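PDB 4XCW: molybdopterin adenylyltransferase from Helicobacter pylori, which probably catalyses the adenylylation of molybdopterin with ATP, the step before metal insertion in molybdenum cofactor synthesis. Local coordinates for residues 9-14 against 54-59; 27-32 against 140-145; 61-66 against 70-75; 102-107 against 146-151; 108-111 against 115-118. One frame throughout, in Å; residues are numbered along the deposited sequence. Where two conformers were deposited one is given.

Interaction 1: residues 9-14 against 54-59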
# COMPACT_ATOMS: atom_id res chain seq x y z
N GLY B 9 -8.52 22.98 -6.91
CA GLY B 9 -8.07 23.44 -5.60
C GLY B 9 -6.57 23.24 -5.44
O GLY B 9 -6.03 22.21 -5.83
N VAL B 10 -5.90 24.24 -4.88
CA VAL B 10 -4.48 24.14 -4.59
C VAL B 10 -4.28 24.52 -3.14
O VAL B 10 -4.45 25.68 -2.76
CB VAL B 10 -3.64 25.04 -5.50
CG1 VAL B 10 -2.14 24.81 -5.26
CG2 VAL B 10 -3.98 24.78 -6.96
N LEU B 11 -3.93 23.54 -2.32
CA LEU B 11 -3.79 23.74 -0.89
C LEU B 11 -2.34 23.62 -0.43
O LEU B 11 -1.77 22.54 -0.47
CB LEU B 11 -4.66 22.73 -0.14
CG LEU B 11 -4.72 22.94 1.37
CD1 LEU B 11 -5.16 24.36 1.62
CD2 LEU B 11 -5.69 21.96 2.02
N SER B 12 -1.76 24.74 0.00
CA SER B 12 -0.41 24.71 0.55
C SER B 12 -0.46 24.60 2.07
O SER B 12 -0.99 25.49 2.73
CB SER B 12 0.39 25.95 0.14
OG SER B 12 1.64 25.97 0.80
N ALA B 13 0.05 23.50 2.60
CA ALA B 13 0.12 23.31 4.05
C ALA B 13 1.45 23.82 4.54
O ALA B 13 2.50 23.30 4.15
CB ALA B 13 -0.06 21.84 4.41
N SER B 14 1.42 24.83 5.40
CA SER B 14 2.64 25.50 5.82
C SER B 14 2.44 26.33 7.08
O SER B 14 1.43 27.02 7.22
CB SER B 14 3.16 26.39 4.70
OG SER B 14 4.26 27.19 5.13
N ASP B 54 -7.40 19.91 11.60
CA ASP B 54 -8.78 20.31 11.36
C ASP B 54 -8.87 21.43 10.32
O ASP B 54 -9.81 21.47 9.53
CB ASP B 54 -9.47 20.74 12.66
CG ASP B 54 -10.97 20.88 12.50
OD1 ASP B 54 -11.60 19.95 11.94
OD2 ASP B 54 -11.51 21.93 12.90
N LEU B 55 -7.89 22.32 10.32
CA LEU B 55 -7.87 23.41 9.35
C LEU B 55 -7.67 22.89 7.94
O LEU B 55 -8.29 23.37 6.99
CB LEU B 55 -6.77 24.42 9.70
CG LEU B 55 -7.10 25.40 10.82
CD1 LEU B 55 -5.96 26.39 11.03
CD2 LEU B 55 -8.40 26.12 10.52
N ILE B 56 -6.80 21.90 7.78
CA ILE B 56 -6.59 21.31 6.46
C ILE B 56 -7.84 20.56 6.00
O ILE B 56 -8.23 20.65 4.84
CB ILE B 56 -5.38 20.38 6.46
CG1 ILE B 56 -4.12 21.19 6.80
CG2 ILE B 56 -5.24 19.68 5.11
CD1 ILE B 56 -2.83 20.51 6.42
N GLU B 57 -8.48 19.84 6.92
CA GLU B 57 -9.72 19.14 6.58
C GLU B 57 -10.78 20.13 6.11
O GLU B 57 -11.41 19.94 5.08
CB GLU B 57 -10.25 18.35 7.78
CG GLU B 57 -9.37 17.20 8.21
CD GLU B 57 -9.95 16.43 9.38
OE1 GLU B 57 -11.16 16.60 9.67
OE2 GLU B 57 -9.20 15.65 10.01
N LYS B 58 -10.97 21.19 6.89
CA LYS B 58 -11.95 22.22 6.54
C LYS B 58 -11.68 22.84 5.18
O LYS B 58 -12.61 23.10 4.43
CB LYS B 58 -11.97 23.30 7.62
CG LYS B 58 -12.69 22.89 8.89
CD LYS B 58 -12.68 24.02 9.90
CE LYS B 58 -13.53 23.68 11.12
NZ LYS B 58 -13.45 24.75 12.15
N SER B 59 -10.41 23.09 4.88
CA SER B 59 -10.03 23.68 3.60
C SER B 59 -10.33 22.73 2.44
O SER B 59 -10.90 23.13 1.43
CB SER B 59 -8.55 24.05 3.60
OG SER B 59 -8.17 24.64 2.36
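Ile56 reaches down from helix 54-59 onto strand 9-13 with two of its carbons, one for each of two strand residues. Its CG1 lies anti to the carbonyl carbon (chi1 -62°), and the extended chain carries CD1 out to the methyl of Ala13, with Ile56 CD1 3.7 Å from Ala13 CB. The other branch, anti to the backbone N, meets Leu11, two residues earlier on the strand: Ile56 CG2 is 3.9 Å from Leu11 CD2, and the two side chains run at a slant to each other. Val49 of the adjoining strand touches both Leu11 and Ile56, and Thr86 and Ala89 of helix 86-93 also touch Ile56. Ser59 then comes down beside Leu11. In the modelled conformers its CB is 3.9 Å from both CD1 and CD2 of Leu11, which would set the methylene against the fork of the leucine; because each residue was modelled in two conformers, the detail of this contact is uncertain, and the very close approach of Ser59 OG to Leu11 CD1 is doubtful. The Ser59 hydroxyl is hydrogen-bonded to Glu47 on strand 42-49, which satisfies this buried polar group. The helix runs almost exactly antiparallel to the strand (172°), with axes 10.2 Å apart. It belongs to a beta-alpha-beta crossover that leaves strand 42-49, passes over strand 6-13 and returns as strand 71-75, as expected in the alpha/beta fold of molybdopterin-binding domains.

Interaction 2: residues 27-32 against 140-145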
# COMPACT_ATOMS: atom_id res chain seq x y z
N GLY B 27 3.02 26.32 -5.20
CA GLY B 27 1.72 26.62 -5.76
C GLY B 27 1.82 27.12 -7.19
O GLY B 27 1.01 26.76 -8.04
N LYS B 28 2.82 27.95 -7.46
CA LYS B 28 3.03 28.48 -8.80
C LYS B 28 3.39 27.37 -9.78
O LYS B 28 2.96 27.38 -10.93
CB LYS B 28 4.12 29.55 -8.81
CG LYS B 28 3.75 30.86 -8.11
CD LYS B 28 4.86 31.89 -8.26
CE LYS B 28 4.67 33.09 -7.32
NZ LYS B 28 3.35 33.77 -7.51
N ALA B 29 4.18 26.41 -9.31
CA ALA B 29 4.57 25.28 -10.15
C ALA B 29 3.37 24.41 -10.48
O ALA B 29 3.24 23.90 -11.59
CB ALA B 29 5.66 24.46 -9.47
N ILE B 30 2.48 24.25 -9.50
CA ILE B 30 1.27 23.48 -9.69
C ILE B 30 0.36 24.10 -10.75
O ILE B 30 -0.10 23.41 -11.65
CB ILE B 30 0.49 23.33 -8.36
CG1 ILE B 30 1.24 22.39 -7.41
CG2 ILE B 30 -0.90 22.78 -8.61
CD1 ILE B 30 0.61 22.24 -6.05
N GLN B 31 0.13 25.41 -10.65
CA GLN B 31 -0.72 26.10 -11.62
C GLN B 31 -0.11 26.11 -13.01
O GLN B 31 -0.83 25.96 -14.00
CB GLN B 31 -1.01 27.53 -11.15
CG GLN B 31 -1.81 27.58 -9.87
CD GLN B 31 -2.53 28.89 -9.67
OE1 GLN B 31 -2.67 29.69 -10.61
NE2 GLN B 31 -2.99 29.14 -8.45
N GLU B 32 1.20 26.30 -13.10
CA GLU B 32 1.89 26.28 -14.39
C GLU B 32 1.69 24.95 -15.11
O GLU B 32 1.33 24.92 -16.28
CB GLU B 32 3.38 26.55 -14.22
CG GLU B 32 3.75 28.01 -14.00
CD GLU B 32 5.25 28.22 -13.92
OE1 GLU B 32 5.99 27.22 -14.02
OE2 GLU B 32 5.68 29.38 -13.77
N SER B 140 10.09 18.36 -8.08
CA SER B 140 9.39 17.14 -7.66
C SER B 140 7.91 17.15 -8.04
O SER B 140 7.34 16.13 -8.44
CB SER B 140 9.52 16.95 -6.14
OG SER B 140 10.89 16.87 -5.76
N ILE B 141 7.28 18.32 -7.92
CA ILE B 141 5.89 18.47 -8.30
C ILE B 141 5.69 18.16 -9.78
O ILE B 141 4.77 17.45 -10.16
CB ILE B 141 5.37 19.88 -7.97
CG1 ILE B 141 5.17 20.03 -6.46
CG2 ILE B 141 4.05 20.16 -8.71
CD1 ILE B 141 5.01 21.46 -5.97
N ARG B 142 6.59 18.68 -10.62
CA ARG B 142 6.47 18.46 -12.06
C ARG B 142 6.58 16.98 -12.42
O ARG B 142 5.75 16.46 -13.17
CB ARG B 142 7.52 19.26 -12.82
CG ARG B 142 7.22 20.74 -12.88
CD ARG B 142 8.12 21.46 -13.87
NE ARG B 142 7.63 22.81 -14.12
CZ ARG B 142 7.98 23.88 -13.42
NH1 ARG B 142 8.84 23.76 -12.42
NH2 ARG B 142 7.48 25.07 -13.72
N GLU B 143 7.59 16.32 -11.87
CA GLU B 143 7.80 14.90 -12.13
C GLU B 143 6.62 14.07 -11.64
O GLU B 143 6.20 13.12 -12.29
CB GLU B 143 9.09 14.42 -11.46
CG GLU B 143 10.33 15.04 -12.08
CD GLU B 143 11.53 15.02 -11.15
OE1 GLU B 143 11.33 14.99 -9.91
OE2 GLU B 143 12.66 15.03 -11.65
N CYS B 144 6.08 14.44 -10.48
CA CYS B 144 4.93 13.75 -9.91
C CYS B 144 3.69 13.89 -10.79
O CYS B 144 3.04 12.90 -11.11
CB CYS B 144 4.66 14.27 -8.50
SG CYS B 144 3.28 13.49 -7.67
N LEU B 145 3.37 15.12 -11.19
CA LEU B 145 2.19 15.37 -12.01
C LEU B 145 2.33 14.70 -13.38
O LEU B 145 1.36 14.17 -13.92
CB LEU B 145 1.95 16.87 -12.16
CG LEU B 145 1.28 17.54 -10.96
CD1 LEU B 145 1.30 19.06 -11.10
CD2 LEU B 145 -0.15 17.03 -10.80
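Glu32 and Arg142 link two neighbouring helices at their exposed side, beside an apolar centre formed by Ile30 and Ile141. Arg142 leaves its helix with an extended chain from CG to NE and turns its guanidinium about the CD-NE bond, which brings NH2 to the glutamate. Glu32 is also extended beyond CG, and its OE1 makes a salt bridge of 2.6 Å with Arg142 NH2, approaching at the edge of the guanidinium and in its plane. The carboxylate itself is twisted 48° from that plane, and the link rests on one oxygen and one nitrogen. Ala29 lies over a guanidinium face, with its CB 4.4 Å from Arg142 NH1. Deeper in, with CG1 beside the backbone N (chi1 -74°), Ile141 has CG2 anti to that nitrogen, and this methyl lies 3.8 Å from Ile30 CG1. The two isoleucine chains cross at about a right angle. Beneath them, Val73, Thr75 and Leu134 of the sheet touch one or other isoleucine. The segments cross at -33°, with axes 9.6 Å apart and N-to-C directions roughly aligned, a pairing characteristic of adjacent helices laid side by side on one face of the parallel part of a mixed sheet in an alpha/beta fold.

Interaction 3: residues 61-66 against 70-75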
# COMPACT_ATOMS: atom_id res chain seq x y z
N ILE B 61 -12.46 20.32 2.45
CA ILE B 61 -13.91 20.17 2.34
C ILE B 61 -14.51 21.36 1.61
O ILE B 61 -15.40 21.20 0.77
CB ILE B 61 -14.54 19.98 3.74
CG1 ILE B 61 -14.17 18.60 4.29
CG2 ILE B 61 -16.06 20.15 3.68
CD1 ILE B 61 -14.58 18.37 5.72
N LYS B 62 -14.00 22.56 1.89
CA LYS B 62 -14.52 23.77 1.25
C LYS B 62 -14.22 23.74 -0.25
O LYS B 62 -15.07 24.10 -1.07
CB LYS B 62 -13.92 25.02 1.90
CG LYS B 62 -14.34 26.34 1.26
CD LYS B 62 -13.93 27.53 2.12
CE LYS B 62 -12.45 27.50 2.47
NZ LYS B 62 -12.03 28.67 3.29
N MET B 63 -13.02 23.31 -0.62
CA MET B 63 -12.64 23.27 -2.03
C MET B 63 -13.51 22.27 -2.81
O MET B 63 -13.97 22.57 -3.91
CB MET B 63 -11.16 22.92 -2.19
CG MET B 63 -10.21 24.04 -1.74
SD MET B 63 -8.47 23.54 -1.80
CE MET B 63 -7.65 25.05 -1.31
N CYS B 64 -13.74 21.10 -2.22
CA CYS B 64 -14.59 20.09 -2.85
C CYS B 64 -16.06 20.50 -2.86
O CYS B 64 -16.72 20.49 -3.91
CB CYS B 64 -14.45 18.74 -2.15
SG CYS B 64 -12.81 18.02 -2.24
N ASP B 65 -16.58 20.85 -1.69
CA ASP B 65 -18.02 21.05 -1.51
C ASP B 65 -18.53 22.42 -1.96
O ASP B 65 -19.55 22.51 -2.65
CB ASP B 65 -18.42 20.84 -0.05
CG ASP B 65 -18.18 19.41 0.44
OD1 ASP B 65 -17.54 18.62 -0.29
OD2 ASP B 65 -18.62 19.10 1.56
N GLU B 66 -17.83 23.48 -1.57
CA GLU B 66 -18.30 24.83 -1.88
C GLU B 66 -17.79 25.32 -3.23
O GLU B 66 -18.56 25.87 -4.02
CB GLU B 66 -17.89 25.81 -0.78
CG GLU B 66 -18.58 25.58 0.55
CD GLU B 66 -18.30 26.69 1.54
OE1 GLU B 66 -18.11 27.85 1.11
OE2 GLU B 66 -18.26 26.41 2.76
N ASP B 70 -13.08 19.85 -9.23
CA ASP B 70 -12.99 18.49 -9.77
C ASP B 70 -11.70 17.82 -9.29
O ASP B 70 -11.64 16.61 -9.11
CB ASP B 70 -13.02 18.51 -11.30
CG ASP B 70 -14.18 19.31 -11.85
OD1 ASP B 70 -15.31 18.79 -11.83
OD2 ASP B 70 -13.97 20.46 -12.30
N LEU B 71 -10.68 18.65 -9.09
CA LEU B 71 -9.36 18.19 -8.67
C LEU B 71 -8.84 19.10 -7.59
O LEU B 71 -8.86 20.32 -7.73
CB LEU B 71 -8.39 18.18 -9.85
CG LEU B 71 -6.93 17.87 -9.52
CD1 LEU B 71 -6.76 16.40 -9.13
CD2 LEU B 71 -6.03 18.22 -10.70
N VAL B 72 -8.38 18.51 -6.49
CA VAL B 72 -7.78 19.27 -5.41
C VAL B 72 -6.41 18.68 -5.13
O VAL B 72 -6.28 17.47 -4.92
CB VAL B 72 -8.65 19.25 -4.14
CG1 VAL B 72 -7.95 19.99 -3.00
CG2 VAL B 72 -10.02 19.85 -4.41
N VAL B 73 -5.38 19.51 -5.16
CA VAL B 73 -4.04 19.00 -4.88
C VAL B 73 -3.44 19.74 -3.70
O VAL B 73 -3.66 20.93 -3.52
CB VAL B 73 -3.10 19.10 -6.10
CG1 VAL B 73 -3.63 18.28 -7.27
CG2 VAL B 73 -2.90 20.56 -6.52
N THR B 74 -2.67 19.02 -2.89
CA THR B 74 -1.99 19.63 -1.76
C THR B 74 -0.49 19.62 -1.99
O THR B 74 0.02 18.80 -2.75
CB THR B 74 -2.28 18.89 -0.44
OG1 THR B 74 -1.77 17.56 -0.52
CG2 THR B 74 -3.77 18.84 -0.15
N THR B 75 0.21 20.52 -1.31
CA THR B 75 1.66 20.50 -1.30
C THR B 75 2.12 20.72 0.14
O THR B 75 1.56 21.54 0.86
CB THR B 75 2.27 21.56 -2.25
OG1 THR B 75 3.70 21.52 -2.15
CG2 THR B 75 1.79 22.96 -1.91
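This is a buried apolar contact between the C-terminal part of helix 53-66 and the strand that follows it, with Val72 as the residue of 70-75 that meets 61-66. Its two methyls divide the work. Val72 CG1, anti to the backbone N (chi1 176°), faces the thioether, with Met63 SD 3.8 Å away. Val72 CG2 sits between two helix side chains: Met63 CB and Cys64 SG are each 4.0 Å from it. Met63 is fully extended beyond CG and slants past the valine, so that its sulfur lies farther along the strand than its CB, and its end reaches Leu11 on strand 6-13. Cys64 directs its sulfur anti to its own carbonyl carbon (chi1 -64°) and also touches Ser129 and Ile131, which places it over the neighbouring strand 129-134. The helix widens into a pi-type turn at 62-66. The backbones of Met63 and Cys69 are hydrogen-bonded, and Asp70 uses its carboxylate oxygens to accept from the backbone N of His7 and of Asn162. A helix that leads through a brief loop into a strand beneath its own C-terminal part is the closing half of a beta-alpha-beta unit, here in the mixed sheet of the molybdopterin-binding domain.

Interaction 4: residues 102-107 against 146-151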
# COMPACT_ATOMS: atom_id res chain seq x y z
N GLY B 102 -0.58 6.65 -4.47
CA GLY B 102 0.51 6.64 -3.51
C GLY B 102 1.66 5.74 -3.94
O GLY B 102 2.83 6.08 -3.78
N GLU B 103 1.31 4.59 -4.50
CA GLU B 103 2.32 3.66 -4.99
C GLU B 103 3.14 4.26 -6.13
O GLU B 103 4.37 4.21 -6.11
CB GLU B 103 1.65 2.37 -5.46
CG GLU B 103 1.10 1.54 -4.32
CD GLU B 103 0.09 0.50 -4.77
OE1 GLU B 103 -0.17 0.39 -6.00
OE2 GLU B 103 -0.44 -0.20 -3.89
N LEU B 104 2.45 4.84 -7.10
CA LEU B 104 3.13 5.36 -8.28
C LEU B 104 3.95 6.60 -7.94
O LEU B 104 5.03 6.79 -8.49
CB LEU B 104 2.12 5.68 -9.38
CG LEU B 104 2.75 6.24 -10.67
CD1 LEU B 104 3.78 5.27 -11.21
CD2 LEU B 104 1.67 6.55 -11.72
N MET B 105 3.45 7.46 -7.05
CA MET B 105 4.19 8.67 -6.71
C MET B 105 5.50 8.31 -5.99
O MET B 105 6.54 8.92 -6.26
CB MET B 105 3.34 9.62 -5.86
CG MET B 105 2.16 10.22 -6.63
SD MET B 105 1.25 11.53 -5.76
CE MET B 105 0.48 10.62 -4.41
N ARG B 106 5.46 7.32 -5.11
CA ARG B 106 6.70 6.82 -4.51
C ARG B 106 7.64 6.18 -5.53
O ARG B 106 8.85 6.43 -5.49
CB ARG B 106 6.41 5.83 -3.38
CG ARG B 106 5.98 6.50 -2.08
CD ARG B 106 5.78 5.50 -0.94
NE ARG B 106 4.59 4.68 -1.14
CZ ARG B 106 3.37 5.03 -0.77
NH1 ARG B 106 3.15 6.19 -0.17
NH2 ARG B 106 2.35 4.21 -0.99
N MET B 107 7.12 5.34 -6.42
CA MET B 107 7.95 4.68 -7.43
C MET B 107 8.64 5.70 -8.32
O MET B 107 9.81 5.55 -8.69
CB MET B 107 7.11 3.73 -8.29
CG MET B 107 6.52 2.56 -7.54
SD MET B 107 5.40 1.57 -8.55
CE MET B 107 4.65 0.54 -7.30
N GLU B 146 3.54 14.73 -13.94
CA GLU B 146 3.77 14.08 -15.22
C GLU B 146 3.44 12.58 -15.13
O GLU B 146 2.90 11.99 -16.07
CB GLU B 146 5.21 14.29 -15.69
CG GLU B 146 5.51 13.67 -17.05
CD GLU B 146 6.86 14.07 -17.59
OE1 GLU B 146 7.51 14.96 -17.00
OE2 GLU B 146 7.29 13.50 -18.62
N ALA B 147 3.75 11.99 -13.98
CA ALA B 147 3.54 10.57 -13.78
C ALA B 147 2.07 10.21 -13.56
O ALA B 147 1.60 9.20 -14.08
CB ALA B 147 4.36 10.09 -12.60
N VAL B 148 1.36 11.02 -12.77
CA VAL B 148 0.01 10.63 -12.36
C VAL B 148 -1.10 11.24 -13.21
O VAL B 148 -2.20 10.68 -13.27
CB VAL B 148 -0.28 11.00 -10.88
CG1 VAL B 148 0.74 10.35 -9.95
CG2 VAL B 148 -0.32 12.51 -10.68
N PHE B 149 -0.84 12.36 -13.87
CA PHE B 149 -1.90 13.02 -14.62
C PHE B 149 -2.56 12.16 -15.72
O PHE B 149 -3.76 12.32 -15.96
CB PHE B 149 -1.42 14.32 -15.25
CG PHE B 149 -2.53 15.14 -15.84
CD1 PHE B 149 -3.31 15.94 -15.03
CD2 PHE B 149 -2.82 15.08 -17.19
CE1 PHE B 149 -4.35 16.68 -15.56
CE2 PHE B 149 -3.86 15.81 -17.73
CZ PHE B 149 -4.62 16.62 -16.91
N PRO B 150 -1.80 11.28 -16.41
CA PRO B 150 -2.49 10.50 -17.45
C PRO B 150 -3.69 9.67 -16.96
O PRO B 150 -4.49 9.24 -17.79
CB PRO B 150 -1.39 9.58 -17.97
CG PRO B 150 -0.15 10.42 -17.84
CD PRO B 150 -0.34 11.13 -16.52
N ALA B 151 -3.83 9.49 -15.65
CA ALA B 151 -4.95 8.73 -15.11
C ALA B 151 -6.05 9.64 -14.56
O ALA B 151 -7.12 9.17 -14.18
CB ALA B 151 -4.47 7.77 -14.01
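Met105 and Val148 meet at a slant, methylene against methyl, with Met105 CG 3.6 Å from Val148 CG1. The valine presents this branch because CG1 stands anti to its carbonyl carbon (chi1 -58°). In Met105 the touching atom is CG, likewise anti to the carbonyl carbon (chi1 -68°); beyond it the chain bends at chi3, and SD and CE take no part in the touch. One residue earlier, Leu104 takes a different first torsion, with CG anti to the backbone N; its CB points toward 146-151, and CD2 makes the contact. This Leu104 CD2 is 3.5 Å from the carbonyl oxygen of Ala147, an apolar methyl laid against backbone, and 4.3 Å from Val148 CG1. The contact thus joins helix 99-110 to the C-terminal part of helix 138-148, ahead of the 3-10 residues 149-151, and it sits where the alpha/beta fold is built into a trimer. Across the subunit boundaries, Glu103 forms a salt bridge with Arg106 of the second subunit, and Arg106 pairs in turn with Glu103 of the third. Ala151 packs on Pro114 of the second subunit, and Leu104, besides meeting Ala147 and Val148 within its own chain, packs on Ile117 of that same second subunit.

Interaction 5: residues 108-111 against 115-118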
# COMPACT_ATOMS: atom_id res chain seq x y z
N THR B 108 7.90 6.75 -8.66
CA THR B 108 8.42 7.82 -9.50
C THR B 108 9.57 8.54 -8.81
O THR B 108 10.63 8.76 -9.40
CB THR B 108 7.31 8.83 -9.85
OG1 THR B 108 6.23 8.14 -10.50
CG2 THR B 108 7.84 9.91 -10.78
N SER B 109 9.37 8.88 -7.54
CA SER B 109 10.41 9.55 -6.76
C SER B 109 11.57 8.61 -6.45
O SER B 109 12.73 9.04 -6.38
CB SER B 109 9.82 10.12 -5.47
OG SER B 109 10.81 10.86 -4.76
N LEU B 110 11.26 7.33 -6.28
CA LEU B 110 12.28 6.34 -5.90
C LEU B 110 13.33 6.14 -7.00
O LEU B 110 14.41 5.60 -6.74
CB LEU B 110 11.61 5.00 -5.55
CG LEU B 110 12.48 3.96 -4.84
CD1 LEU B 110 13.14 4.54 -3.59
CD2 LEU B 110 11.65 2.74 -4.48
N LYS B 111 13.02 6.57 -8.22
CA LYS B 111 14.02 6.58 -9.27
C LYS B 111 15.18 7.50 -8.90
O LYS B 111 16.34 7.23 -9.24
CB LYS B 111 13.41 7.02 -10.61
CG LYS B 111 12.38 6.06 -11.18
CD LYS B 111 11.75 6.61 -12.46
CE LYS B 111 10.65 5.69 -12.97
NZ LYS B 111 9.87 6.30 -14.08
N THR B 115 15.08 7.87 -0.14
CA THR B 115 14.16 8.32 0.90
C THR B 115 12.75 8.58 0.39
O THR B 115 11.87 9.00 1.15
CB THR B 115 14.71 9.60 1.58
OG1 THR B 115 15.18 10.51 0.58
CG2 THR B 115 15.86 9.24 2.49
N ALA B 116 12.52 8.30 -0.88
CA ALA B 116 11.18 8.36 -1.44
C ALA B 116 10.19 7.49 -0.66
O ALA B 116 9.01 7.79 -0.61
CB ALA B 116 11.19 7.95 -2.90
N ILE B 117 10.68 6.42 -0.02
CA ILE B 117 9.76 5.49 0.64
C ILE B 117 9.25 6.04 1.97
O ILE B 117 8.40 5.43 2.61
CB ILE B 117 10.41 4.11 0.89
CG1 ILE B 117 11.56 4.20 1.89
CG2 ILE B 117 10.85 3.48 -0.42
CD1 ILE B 117 12.14 2.86 2.27
N LEU B 118 9.76 7.20 2.37
CA LEU B 118 9.29 7.89 3.57
C LEU B 118 8.01 8.69 3.33
O LEU B 118 7.38 9.16 4.29
CB LEU B 118 10.36 8.83 4.10
CG LEU B 118 11.70 8.21 4.48
CD1 LEU B 118 12.58 9.25 5.18
CD2 LEU B 118 11.51 6.95 5.34
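Ala116 places its methyl against the C-terminal part of helix 99-110, between Ser109 and Leu110, where the chain turns back after the helix and forms a 3-10 segment beside it. The 3-10 segment lies at the subunit interface of the trimeric alpha/beta fold. The methyl is held closely by backbone as well as side chains: Ala116 CB is 3.4 Å from Leu110 N, 3.6 Å from Ser109 CB and 4.0 Å from Leu110 CB. The Ser109 hydroxyl also lies near it, although the serine was modelled in two conformers and the exact position of OG is therefore doubtful. Leu110 takes CG anti to the backbone N (chi1 -167°), which swings the end of the side chain toward the 3-10 segment. There Leu110 CD1 is 4.0 Å from Ala116 CB and 4.1 Å from Ile117 CG2, so a single methyl bridges two consecutive residues. Ile117 offers CG2 from a position anti to its carbonyl carbon, while its CG1 occupies the crowded position between backbone N and carbonyl carbon (chi1 66°); the two side chains pass at a slant. Farther out, the third subunit backs the 3-10 segment: Ile117 packs on Ala151 of that subunit, Leu118 on its Cys155 and Thr115 on its Phe174. Two short turns shape the backbones that carry these groups. In 108-111, Lys111 N makes a weak bond of 3.4 Å to Thr108 O, and Thr108 OG1 is hydrogen-bonded to Leu104 O one turn back. In the 3-10 segment, Leu118 N is 3.0 Å from its acceptor, Thr115 O.

In the fold
Interactions 1 and 3 share helix 53-66 and lie with centres about 8 Å apart; their strands are paired directly, Gly9 O to Val73 N at 2.9 Å. Interaction 2 lies on the opposite face of the sheet, its centre about 16 Å from that of interaction 3, and the core connects them through Ile30 CG2 and Val73 CG2, 3.7 Å apart. Helix 138-148 leads from interaction 2 to interaction 4, where Cys144 SG approaches Met105 SD to 3.4 Å. Helix 99-110 then continues into interaction 5, about 12 Å from interaction 4 between centres. Interactions 4 and 5 both touch the third subunit, while interactions 1, 2 and 3 stay within one chain.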